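Local coordinates for periplasmic binding protein (Roseiflexus sp. RS-1, PDB 5GJ3) that binds heme, two molecules in this crystal form, and probably hands it on to a membrane transporter as the periplasmic component of a bacterial heme-acquisition system, at residues Thr65-Glu71 against Pro88-Asp94; Pro101-Arg106 against Glu119-Val125; Thr16-Phe20 against Tyr37-Thr42; Pro228-Arg234 against Asp263-Arg269. All blocks are in the same frame, centred on the assembly; numbering follows the deposited sequence.

Contact 1: residues Thr65-Glu71 against Pro88-Asp94. With ZN (zinc ion), chain D.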
# COMPACT_ATOMS: atom_id res chain seq x y z
N THR A 65 -17.57 17.79 -8.76
CA THR A 65 -18.22 17.40 -10.02
C THR A 65 -18.05 15.88 -10.14
O THR A 65 -18.77 15.18 -10.86
CB THR A 65 -17.53 18.05 -11.25
OG1 THR A 65 -16.17 17.59 -11.33
CG2 THR A 65 -17.54 19.59 -11.17
N LEU A 66 -17.08 15.33 -9.41
CA LEU A 66 -16.85 13.89 -9.49
C LEU A 66 -16.24 13.37 -8.18
O LEU A 66 -15.26 13.96 -7.64
CB LEU A 66 -15.90 13.55 -10.63
CG LEU A 66 -15.34 12.13 -10.80
CD1 LEU A 66 -16.44 11.12 -11.22
CD2 LEU A 66 -14.20 12.19 -11.83
N VAL A 67 -16.74 12.22 -7.74
CA VAL A 67 -16.14 11.53 -6.59
C VAL A 67 -15.74 10.16 -7.03
O VAL A 67 -16.56 9.42 -7.59
CB VAL A 67 -17.16 11.44 -5.42
CG1 VAL A 67 -16.62 10.64 -4.24
CG2 VAL A 67 -17.60 12.86 -4.97
N ILE A 68 -14.47 9.82 -6.78
CA ILE A 68 -13.90 8.60 -7.24
C ILE A 68 -13.15 7.88 -6.09
O ILE A 68 -12.46 8.52 -5.28
CB ILE A 68 -13.03 8.88 -8.50
CG1 ILE A 68 -12.55 7.60 -9.15
CG2 ILE A 68 -11.76 9.71 -8.24
CD1 ILE A 68 -11.91 7.87 -10.51
N GLY A 69 -13.26 6.55 -6.04
CA GLY A 69 -12.57 5.77 -4.95
C GLY A 69 -12.55 4.29 -5.33
O GLY A 69 -12.90 3.92 -6.46
N ASP A 70 -12.10 3.45 -4.42
CA ASP A 70 -12.13 2.04 -4.72
C ASP A 70 -12.79 1.35 -3.55
O ASP A 70 -13.37 2.04 -2.66
CB ASP A 70 -10.73 1.51 -5.07
CG ASP A 70 -9.78 1.55 -3.88
OD1 ASP A 70 -10.19 1.52 -2.69
OD2 ASP A 70 -8.58 1.58 -4.15
N GLU A 71 -12.80 0.03 -3.56
CA GLU A 71 -13.60 -0.75 -2.60
C GLU A 71 -13.27 -0.52 -1.12
O GLU A 71 -14.11 -0.85 -0.29
CB GLU A 71 -13.56 -2.27 -2.91
CG GLU A 71 -12.17 -2.90 -2.80
CD GLU A 71 -12.16 -4.40 -3.10
OE1 GLU A 71 -11.91 -4.84 -4.27
OE2 GLU A 71 -12.42 -5.16 -2.15
N PRO A 88 -21.83 12.78 -9.32
CA PRO A 88 -21.29 11.57 -9.95
C PRO A 88 -20.27 10.84 -9.08
O PRO A 88 -19.34 11.44 -8.56
CB PRO A 88 -20.58 12.11 -11.20
CG PRO A 88 -21.38 13.33 -11.57
CD PRO A 88 -21.77 13.94 -10.24
N LEU A 89 -20.42 9.52 -9.02
CA LEU A 89 -19.57 8.71 -8.15
C LEU A 89 -19.18 7.44 -8.92
O LEU A 89 -20.04 6.85 -9.65
CB LEU A 89 -20.41 8.34 -6.90
CG LEU A 89 -19.84 7.22 -6.01
CD1 LEU A 89 -18.60 7.70 -5.32
CD2 LEU A 89 -20.91 6.83 -4.99
N ALA A 90 -17.90 7.04 -8.82
CA ALA A 90 -17.54 5.71 -9.33
C ALA A 90 -16.57 5.04 -8.35
O ALA A 90 -15.73 5.72 -7.73
CB ALA A 90 -16.88 5.84 -10.68
N ILE A 91 -16.70 3.73 -8.20
CA ILE A 91 -15.88 2.97 -7.28
C ILE A 91 -15.33 1.77 -8.05
O ILE A 91 -16.07 1.11 -8.75
CB ILE A 91 -16.70 2.42 -6.09
CG1 ILE A 91 -17.26 3.57 -5.21
CG2 ILE A 91 -15.88 1.38 -5.23
CD1 ILE A 91 -16.17 4.39 -4.52
N THR A 92 -14.03 1.52 -7.94
CA THR A 92 -13.42 0.36 -8.57
C THR A 92 -12.98 -0.74 -7.58
O THR A 92 -12.82 -0.51 -6.37
CB THR A 92 -12.20 0.82 -9.41
OG1 THR A 92 -11.85 -0.23 -10.32
CG2 THR A 92 -11.00 1.17 -8.49
N ALA A 93 -12.76 -1.95 -8.07
CA ALA A 93 -12.21 -3.04 -7.23
C ALA A 93 -10.78 -2.73 -6.85
O ALA A 93 -10.07 -2.00 -7.57
CB ALA A 93 -12.27 -4.39 -7.96
N ASP A 94 -10.32 -3.30 -5.75
CA ASP A 94 -8.89 -3.20 -5.40
C ASP A 94 -8.41 -4.52 -4.80
O ASP A 94 -8.13 -4.55 -3.60
CB ASP A 94 -8.67 -2.06 -4.39
CG ASP A 94 -7.18 -1.73 -4.14
OD1 ASP A 94 -6.26 -2.21 -4.88
OD2 ASP A 94 -6.96 -0.96 -3.18
ZN ZN D . -7.13 1.05 -2.82
O HOH W 1 -7.64 1.71 -1.06
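Asp70 and Asp94 converge on one zinc ion, each binding it through OD2 while their carboxylate planes stand 38° apart. Asp70 OD2 and Asp94 OD2 lie 3.2 Å apart, a closeness the shared metal accounts for; Asp14 and a water complete the site. Asp94 OD1 turns to a salt bridge with Lys104, and Asp70 OD1 accepts from the backbone N of Ala72. Beside the metal, Glu71 crosses Asp94 nearly at a right angle; its chi1 of 63°, with the chain extended beyond CG, carries Glu71 OE1 to the Asp94 N-H at 2.7 Å, met on the anti side and somewhat out of the carboxylate plane. Strands 66-70 and 89-92 lead up to the site, parallel neighbours of a beta-alpha-beta unit whose crossover is helix 76-84, with 89-92 at the sheet edge. Val67 N donates to Pro88 O at 2.8 Å, and Thr92 N to Gly69 O at 3.0 Å. On one face, Val67 CG1 meets Leu89 CD1 at 3.7 Å. Further along it, Ile91 lays CD1 on the Gly69 backbone and CG2 against Asp70 C; an alanine here, lacking both, would probably open a gap beside them. On the other face, Thr92 CG2 presses on Asp70 CB at 3.4 Å.

Contact 2: residues Pro101-Arg106 against Glu119-Val125; sequences PQQKIR and ERLAAQV
Arg106 and Glu119 close one end of an antiparallel pairing of two consecutive helices, 100-111 and 115-136, a helical hairpin whose short segment axes come within 9.0 Å of each other at 169°. The grip is a side-on, two-pronged salt bridge: Arg106 NE donates to Glu119 OE2 at 2.8 Å, and Arg106 NH2 to Glu119 OE1 at 2.7 Å, the latter bond nearly straight. Both carboxylate oxygens are met on their syn sides, and the guanidinium and carboxylate planes are close to coplanar, 24° apart. The arginine chain is extended from CG to NE, whereas the glutamate folds back at chi2 (-52°), which brings its carboxylate up to the guanidinium edge. One face of that guanidinium rests over Ala122 CB.

Further along the interface the contact becomes apolar. Ile105 sends CG2 to the backbone N of Ala122 and to Leu121 CB, while its CD1 reaches Val125 CG2 at 3.8 Å; it crosses Leu121 at about a right angle. At the far end Pro101 CB meets the other methyl of Val125. Where the backbones draw nearest, at Gln102 and Ala122, the CA atoms are 4.9 Å apart, a closeness that the lone methyl of Ala122 permits.

Outside this shell, Leu121 also packs on Ala21 of helix 13-21 and on Leu22, and Val125 on Pro248. Leu121 keeps its branch point on the hairpin interface as well, with CG 4.1 Å from Ile105 CD1.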
# COMPACT_ATOMS: atom_id res chain seq x y z
N PRO A 101 -2.69 -2.54 -9.88
CA PRO A 101 -2.17 -1.22 -10.35
C PRO A 101 -2.76 -0.84 -11.73
O PRO A 101 -3.37 0.22 -11.89
CB PRO A 101 -0.64 -1.45 -10.42
CG PRO A 101 -0.41 -2.46 -9.33
CD PRO A 101 -1.58 -3.44 -9.51
N GLN A 102 -2.62 -1.73 -12.69
CA GLN A 102 -3.13 -1.50 -14.07
C GLN A 102 -4.68 -1.27 -14.11
O GLN A 102 -5.20 -0.40 -14.82
CB GLN A 102 -2.65 -2.68 -14.94
CG GLN A 102 -3.48 -3.06 -16.14
CD GLN A 102 -4.77 -3.84 -15.86
OE1 GLN A 102 -5.84 -3.46 -16.37
NE2 GLN A 102 -4.69 -4.94 -15.09
N GLN A 103 -5.41 -2.09 -13.37
CA GLN A 103 -6.85 -1.94 -13.32
C GLN A 103 -7.27 -0.58 -12.73
O GLN A 103 -8.13 0.09 -13.27
CB GLN A 103 -7.39 -3.09 -12.48
CG GLN A 103 -8.84 -3.43 -12.65
CD GLN A 103 -9.13 -4.62 -11.75
OE1 GLN A 103 -9.90 -4.54 -10.80
NE2 GLN A 103 -8.39 -5.72 -11.99
N LYS A 104 -6.63 -0.16 -11.64
CA LYS A 104 -7.00 1.12 -11.02
C LYS A 104 -6.61 2.31 -11.91
O LYS A 104 -7.34 3.35 -11.98
CB LYS A 104 -6.39 1.26 -9.62
CG LYS A 104 -7.05 0.31 -8.60
CD LYS A 104 -6.45 0.47 -7.18
CE LYS A 104 -5.05 -0.02 -7.04
NZ LYS A 104 -4.53 -0.00 -5.60
N ILE A 105 -5.47 2.15 -12.58
CA ILE A 105 -5.00 3.20 -13.50
C ILE A 105 -5.98 3.40 -14.65
O ILE A 105 -6.37 4.55 -14.92
CB ILE A 105 -3.56 2.95 -14.01
CG1 ILE A 105 -2.55 3.18 -12.87
CG2 ILE A 105 -3.23 3.86 -15.21
CD1 ILE A 105 -1.24 2.46 -13.13
N ARG A 106 -6.41 2.29 -15.28
CA ARG A 106 -7.42 2.38 -16.37
C ARG A 106 -8.75 2.95 -15.91
O ARG A 106 -9.41 3.73 -16.65
CB ARG A 106 -7.62 1.02 -17.07
CG ARG A 106 -6.33 0.53 -17.75
CD ARG A 106 -6.52 -0.81 -18.47
NE ARG A 106 -5.49 -0.90 -19.49
CZ ARG A 106 -4.47 -1.77 -19.50
NH1 ARG A 106 -4.35 -2.72 -18.57
NH2 ARG A 106 -3.57 -1.74 -20.50
N GLU A 119 -3.24 4.26 -20.67
CA GLU A 119 -2.47 3.14 -21.29
C GLU A 119 -0.96 3.32 -21.18
O GLU A 119 -0.25 2.36 -20.88
CB GLU A 119 -2.85 2.91 -22.76
CG GLU A 119 -4.28 2.47 -22.94
CD GLU A 119 -4.63 1.27 -22.08
OE1 GLU A 119 -4.05 0.19 -22.30
OE2 GLU A 119 -5.47 1.39 -21.16
N ARG A 120 -0.49 4.55 -21.37
CA ARG A 120 0.90 4.91 -21.19
C ARG A 120 1.34 4.68 -19.72
O ARG A 120 2.33 4.02 -19.50
CB ARG A 120 1.11 6.37 -21.63
CG ARG A 120 2.55 6.83 -21.85
CD ARG A 120 2.69 8.36 -21.62
NE ARG A 120 1.83 9.18 -22.49
CZ ARG A 120 1.40 10.42 -22.21
NH1 ARG A 120 1.72 11.02 -21.07
NH2 ARG A 120 0.62 11.07 -23.07
N LEU A 121 0.64 5.22 -18.71
CA LEU A 121 0.98 4.91 -17.31
C LEU A 121 0.93 3.41 -16.94
O LEU A 121 1.85 2.90 -16.27
CB LEU A 121 0.13 5.74 -16.35
CG LEU A 121 0.55 5.73 -14.89
CD1 LEU A 121 2.04 6.12 -14.73
CD2 LEU A 121 -0.36 6.62 -14.05
N ALA A 122 -0.13 2.69 -17.33
CA ALA A 122 -0.25 1.25 -17.01
C ALA A 122 0.91 0.44 -17.64
O ALA A 122 1.44 -0.43 -16.98
CB ALA A 122 -1.58 0.67 -17.49
N ALA A 123 1.25 0.74 -18.90
CA ALA A 123 2.35 0.05 -19.64
C ALA A 123 3.69 0.25 -18.90
O ALA A 123 4.46 -0.68 -18.79
CB ALA A 123 2.43 0.58 -21.06
N GLN A 124 3.93 1.46 -18.41
CA GLN A 124 5.13 1.75 -17.63
C GLN A 124 5.15 1.04 -16.28
O GLN A 124 6.19 0.52 -15.87
CB GLN A 124 5.27 3.26 -17.44
CG GLN A 124 6.52 3.71 -16.70
CD GLN A 124 7.85 3.30 -17.36
OE1 GLN A 124 7.95 3.13 -18.60
NE2 GLN A 124 8.91 3.15 -16.53
N VAL A 125 4.03 1.06 -15.55
CA VAL A 125 3.94 0.38 -14.27
C VAL A 125 4.19 -1.11 -14.47
O VAL A 125 5.00 -1.69 -13.75
CB VAL A 125 2.63 0.70 -13.53
CG1 VAL A 125 2.52 -0.12 -12.26
CG2 VAL A 125 2.57 2.20 -13.21

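Contact 3: residues Thr16-Phe20 against Tyr37-Thr42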
# COMPACT_ATOMS: atom_id res chain seq x y z
N THR A 16 -5.88 8.78 -5.30
CA THR A 16 -5.30 10.14 -5.34
C THR A 16 -3.92 10.14 -6.02
O THR A 16 -3.66 10.91 -6.94
CB THR A 16 -5.20 10.71 -3.93
OG1 THR A 16 -6.50 10.77 -3.34
CG2 THR A 16 -4.49 12.10 -3.90
N GLU A 17 -3.05 9.23 -5.61
CA GLU A 17 -1.71 9.12 -6.16
C GLU A 17 -1.79 8.89 -7.66
O GLU A 17 -1.01 9.44 -8.44
CB GLU A 17 -0.95 7.96 -5.50
CG GLU A 17 0.33 7.59 -6.24
CD GLU A 17 1.29 6.72 -5.40
OE1 GLU A 17 1.07 6.47 -4.19
OE2 GLU A 17 2.30 6.31 -5.97
N ILE A 18 -2.76 8.08 -8.08
CA ILE A 18 -2.88 7.75 -9.47
C ILE A 18 -3.38 9.03 -10.25
O ILE A 18 -2.96 9.26 -11.36
CB ILE A 18 -3.91 6.59 -9.69
CG1 ILE A 18 -3.29 5.23 -9.30
CG2 ILE A 18 -4.36 6.58 -11.15
CD1 ILE A 18 -4.34 4.13 -9.18
N ILE A 19 -4.28 9.83 -9.67
CA ILE A 19 -4.79 11.03 -10.38
C ILE A 19 -3.58 11.96 -10.64
O ILE A 19 -3.44 12.51 -11.75
CB ILE A 19 -5.88 11.77 -9.56
CG1 ILE A 19 -7.16 10.91 -9.46
CG2 ILE A 19 -6.23 13.15 -10.16
CD1 ILE A 19 -8.04 11.31 -8.27
N PHE A 20 -2.76 12.15 -9.59
CA PHE A 20 -1.55 13.00 -9.71
C PHE A 20 -0.56 12.41 -10.73
O PHE A 20 -0.04 13.13 -11.55
CB PHE A 20 -0.89 13.26 -8.33
CG PHE A 20 -1.55 14.38 -7.54
CD1 PHE A 20 -1.12 15.70 -7.68
CD2 PHE A 20 -2.57 14.11 -6.64
CE1 PHE A 20 -1.72 16.72 -6.98
CE2 PHE A 20 -3.17 15.12 -5.92
CZ PHE A 20 -2.76 16.44 -6.10
N TYR A 37 0.67 11.00 -0.92
CA TYR A 37 1.52 11.15 -2.12
C TYR A 37 0.82 11.79 -3.34
O TYR A 37 -0.22 11.27 -3.76
CB TYR A 37 2.08 9.80 -2.57
CG TYR A 37 3.24 9.94 -3.53
CD1 TYR A 37 4.55 10.07 -3.05
CD2 TYR A 37 3.04 9.99 -4.92
CE1 TYR A 37 5.61 10.23 -3.93
CE2 TYR A 37 4.10 10.15 -5.81
CZ TYR A 37 5.39 10.25 -5.29
OH TYR A 37 6.49 10.36 -6.13
N PRO A 38 1.43 12.85 -3.98
CA PRO A 38 2.74 13.53 -3.61
C PRO A 38 2.54 14.37 -2.34
O PRO A 38 1.58 15.17 -2.29
CB PRO A 38 3.04 14.43 -4.83
CG PRO A 38 1.90 14.28 -5.80
CD PRO A 38 0.79 13.48 -5.16
N PRO A 39 3.37 14.16 -1.29
CA PRO A 39 3.00 14.79 0.01
C PRO A 39 2.96 16.35 -0.01
O PRO A 39 2.14 16.97 0.70
CB PRO A 39 4.10 14.28 0.98
CG PRO A 39 5.24 13.94 0.10
CD PRO A 39 4.62 13.40 -1.17
N GLU A 40 3.80 16.95 -0.86
CA GLU A 40 3.86 18.42 -0.94
C GLU A 40 2.52 19.00 -1.42
O GLU A 40 2.12 20.08 -0.97
CB GLU A 40 5.01 18.88 -1.83
CG GLU A 40 6.38 18.32 -1.47
CD GLU A 40 6.84 18.64 -0.05
OE1 GLU A 40 6.59 19.77 0.43
OE2 GLU A 40 7.46 17.75 0.59
N ARG A 41 1.84 18.26 -2.30
CA ARG A 41 0.57 18.71 -2.89
C ARG A 41 -0.63 18.33 -2.02
O ARG A 41 -1.46 19.18 -1.73
CB ARG A 41 0.46 18.25 -4.35
CG ARG A 41 1.76 18.58 -5.09
CD ARG A 41 1.70 18.76 -6.60
NE ARG A 41 0.56 19.57 -7.02
CZ ARG A 41 0.10 19.63 -8.26
NH1 ARG A 41 0.69 18.94 -9.22
NH2 ARG A 41 -0.98 20.36 -8.54
N THR A 42 -0.69 17.08 -1.53
CA THR A 42 -1.87 16.64 -0.78
C THR A 42 -1.97 17.27 0.61
O THR A 42 -3.08 17.41 1.14
CB THR A 42 -1.96 15.07 -0.67
OG1 THR A 42 -0.83 14.59 0.07
CG2 THR A 42 -1.93 14.40 -2.05
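Helix 13-21 brings Glu17 up to the turn before helix 39-42, with the CA atoms of Glu17 and Tyr37 5.6 Å apart, and the peptide bond between Tyr37 and Pro38 is cis. Pro38 occupies the N-cap position of the short helix, its carbonyl O accepting from the N-H groups of both Arg41 and Thr42. Phe20 carries most of the side-chain contact. Pro38 CD sits over one face of its ring, 3.9 Å from the Phe20 centroid and 29° off the normal, in a CH-pi contact. At the ring's edge the roles change: Phe20 CE1 stands over the face of the Arg41 guanidinium, 3.6 Å above its plane, with the two flat groups 81° apart. The ring therefore offers an edge, not a face, to the charged group, whose chain is bent at chi3 (44°) to lie there. Thr42 CG2 fills in beside Phe20 CE2 and meets Thr16 CG2 at 3.9 Å. At the other end Glu17, stretched beyond CG, lies next to Tyr37, its CD 3.7 Å from Tyr37 CD2. Arg249 joins these two, as salt-bridge partner of Glu17 OE2 and by cation-pi contact with Tyr37. Leu241 of helix 240-244 touches both as well. The contact thus packs the helix that follows the first strand of the periplasmic binding protein fold against a cis-proline turn, with the Glu17 side chain about 8 Å from a bound heme.

Contact 4: residues Pro228-Arg234 against Asp263-Arg269; sequences PAGRQRR and DAAQGSR
Arg234 supplies the ionic link between the segments: its NH1 donates to Asp263 OD2 at 2.7 Å in a salt bridge, nearly straight at 166°. The carboxylate oxygen is met on its anti lone pair, and the acid lies at the edge of the guanidinium, their planes 38° apart. The arginine chain bends at chi3 (-78°), and one face of its head settles over Ala264 CA, toward the rim of the group.

Among the other hydrogen bonds, those of the Gln232 amide run in two directions. Its NE2 donates to Gly267 O at 2.9 Å, the acceptor lying in the amide plane, while its OE1 receives Arg234 NH2 at 2.7 Å. The same arginine's NE donates to a water, which in turn donates to Ser268 OG, a hydroxyl that also bonds to Asp200. A methionine in place of Arg234 would probably leave Asp263 without its charged mate and the Gln232 amide less firmly fixed in rotation.

These groups meet where two helices finish. Helix 228-232 closes in a Schellman motif, Arg233 taking positive phi, and the chain then leads into strand 235-238; the partner is the end of the C-terminal helix 250-267.

Van der Waals contacts flank the polar core. Ala264 CB touches Arg234 CD at 3.6 Å and also packs on Val201 of strand 201-205. On the other flank Pro228 sets its CB 3.7 Å from Ser268 OG, and its CG meets the aliphatic CD of Arg269, whose NE forms a salt bridge with Asp200.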
# COMPACT_ATOMS: atom_id res chain seq x y z
N PRO A 228 16.97 -14.83 13.07
CA PRO A 228 18.07 -14.51 12.21
C PRO A 228 18.04 -13.04 11.77
O PRO A 228 19.10 -12.42 11.65
CB PRO A 228 17.88 -15.44 11.01
CG PRO A 228 17.12 -16.65 11.56
CD PRO A 228 16.27 -16.08 12.68
N ALA A 229 16.85 -12.47 11.55
CA ALA A 229 16.77 -11.03 11.22
C ALA A 229 17.26 -10.16 12.35
O ALA A 229 18.06 -9.22 12.13
CB ALA A 229 15.32 -10.65 10.88
N GLY A 230 16.71 -10.40 13.55
CA GLY A 230 17.10 -9.65 14.73
C GLY A 230 18.61 -9.63 14.94
O GLY A 230 19.18 -8.57 15.22
N ARG A 231 19.27 -10.79 14.77
CA ARG A 231 20.72 -10.90 14.96
C ARG A 231 21.57 -10.05 14.01
O ARG A 231 22.65 -9.61 14.40
CB ARG A 231 21.18 -12.36 14.83
CG ARG A 231 20.67 -13.29 15.92
CD ARG A 231 20.92 -14.74 15.48
NE ARG A 231 20.53 -15.71 16.51
CZ ARG A 231 19.95 -16.89 16.27
NH1 ARG A 231 19.66 -17.29 15.01
NH2 ARG A 231 19.63 -17.68 17.31
N GLN A 232 21.14 -9.93 12.76
CA GLN A 232 21.86 -9.11 11.78
C GLN A 232 21.23 -7.72 11.60
O GLN A 232 21.64 -6.96 10.72
CB GLN A 232 21.93 -9.86 10.42
CG GLN A 232 22.64 -11.21 10.50
CD GLN A 232 22.96 -11.79 9.12
OE1 GLN A 232 22.38 -11.38 8.11
NE2 GLN A 232 23.90 -12.76 9.07
N ARG A 233 20.26 -7.39 12.45
CA ARG A 233 19.49 -6.14 12.35
C ARG A 233 18.90 -5.94 10.93
O ARG A 233 18.93 -4.85 10.40
CB ARG A 233 20.29 -4.92 12.87
CG ARG A 233 20.59 -5.01 14.36
CD ARG A 233 21.57 -3.95 14.87
NE ARG A 233 20.97 -2.61 15.02
CZ ARG A 233 20.39 -2.12 16.12
NH1 ARG A 233 19.89 -0.88 16.12
NH2 ARG A 233 20.29 -2.86 17.23
N ARG A 234 18.36 -7.01 10.34
CA ARG A 234 17.89 -6.94 8.97
C ARG A 234 16.43 -6.53 9.00
O ARG A 234 15.51 -7.35 8.90
CB ARG A 234 18.09 -8.29 8.33
CG ARG A 234 18.18 -8.24 6.84
CD ARG A 234 18.57 -9.61 6.37
NE ARG A 234 19.98 -9.98 6.50
CZ ARG A 234 20.90 -9.73 5.57
NH1 ARG A 234 20.62 -8.99 4.52
NH2 ARG A 234 22.13 -10.20 5.70
N ASP A 263 20.09 -9.78 -0.93
CA ASP A 263 21.16 -9.64 0.05
C ASP A 263 20.99 -10.59 1.24
O ASP A 263 21.94 -11.24 1.70
CB ASP A 263 21.23 -8.20 0.55
CG ASP A 263 22.49 -7.99 1.40
OD1 ASP A 263 23.58 -7.82 0.83
OD2 ASP A 263 22.39 -8.08 2.63
N ALA A 264 19.76 -10.68 1.74
CA ALA A 264 19.41 -11.62 2.80
C ALA A 264 19.61 -13.07 2.38
O ALA A 264 20.09 -13.88 3.20
CB ALA A 264 17.99 -11.38 3.29
N ALA A 265 19.28 -13.40 1.12
CA ALA A 265 19.48 -14.77 0.60
C ALA A 265 20.96 -15.14 0.68
O ALA A 265 21.31 -16.28 0.96
CB ALA A 265 19.00 -14.91 -0.84
N GLN A 266 21.83 -14.18 0.37
CA GLN A 266 23.26 -14.44 0.42
C GLN A 266 23.79 -14.45 1.86
O GLN A 266 24.61 -15.28 2.18
CB GLN A 266 24.01 -13.39 -0.37
CG GLN A 266 23.85 -13.58 -1.84
CD GLN A 266 24.81 -12.71 -2.59
OE1 GLN A 266 25.01 -11.54 -2.24
NE2 GLN A 266 25.43 -13.27 -3.62
N GLY A 267 23.32 -13.56 2.72
CA GLY A 267 23.99 -13.31 4.00
C GLY A 267 23.33 -13.73 5.30
O GLY A 267 23.98 -13.74 6.33
N SER A 268 22.04 -14.09 5.28
CA SER A 268 21.39 -14.33 6.56
C SER A 268 21.88 -15.63 7.28
O SER A 268 22.28 -15.60 8.46
CB SER A 268 19.88 -14.35 6.42
OG SER A 268 19.38 -14.63 7.71
N ARG A 269 21.82 -16.78 6.59
CA ARG A 269 22.24 -18.06 7.23
C ARG A 269 23.02 -18.92 6.22
O ARG A 269 22.77 -18.82 5.02
CB ARG A 269 21.02 -18.84 7.74
CG ARG A 269 20.17 -18.21 8.85
CD ARG A 269 18.87 -19.04 9.00
NE ARG A 269 17.91 -18.84 7.88
CZ ARG A 269 17.26 -19.80 7.20
NH1 ARG A 269 17.42 -21.11 7.52
NH2 ARG A 269 16.40 -19.48 6.22
O HOH W 2 19.37 -11.94 8.59

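How the contacts relate
Contacts 1, 2 and 3 cluster, their centres 16 to 17 Å apart, whereas the centre of contact 4 lies about 35 to 42 Å from theirs, with no touch. Lys104, on the helix of contact 2, links it to contact 1: its NZ forms a 2.9 Å salt bridge with Asp94 OD1, next to the zinc ion. Ile18, from the helix of contact 3, packs its CD1 3.6 Å from Lys104 CB, and Ile19 CD1 reaches Ile68 CG2 of contact 1. Side chains of these three contacts approach bound heme to about 7 Å (Asp94), 8 Å (Glu17) and 12 Å (Pro101). Contact 4 lies across the chain's centre from contacts 1 and 3.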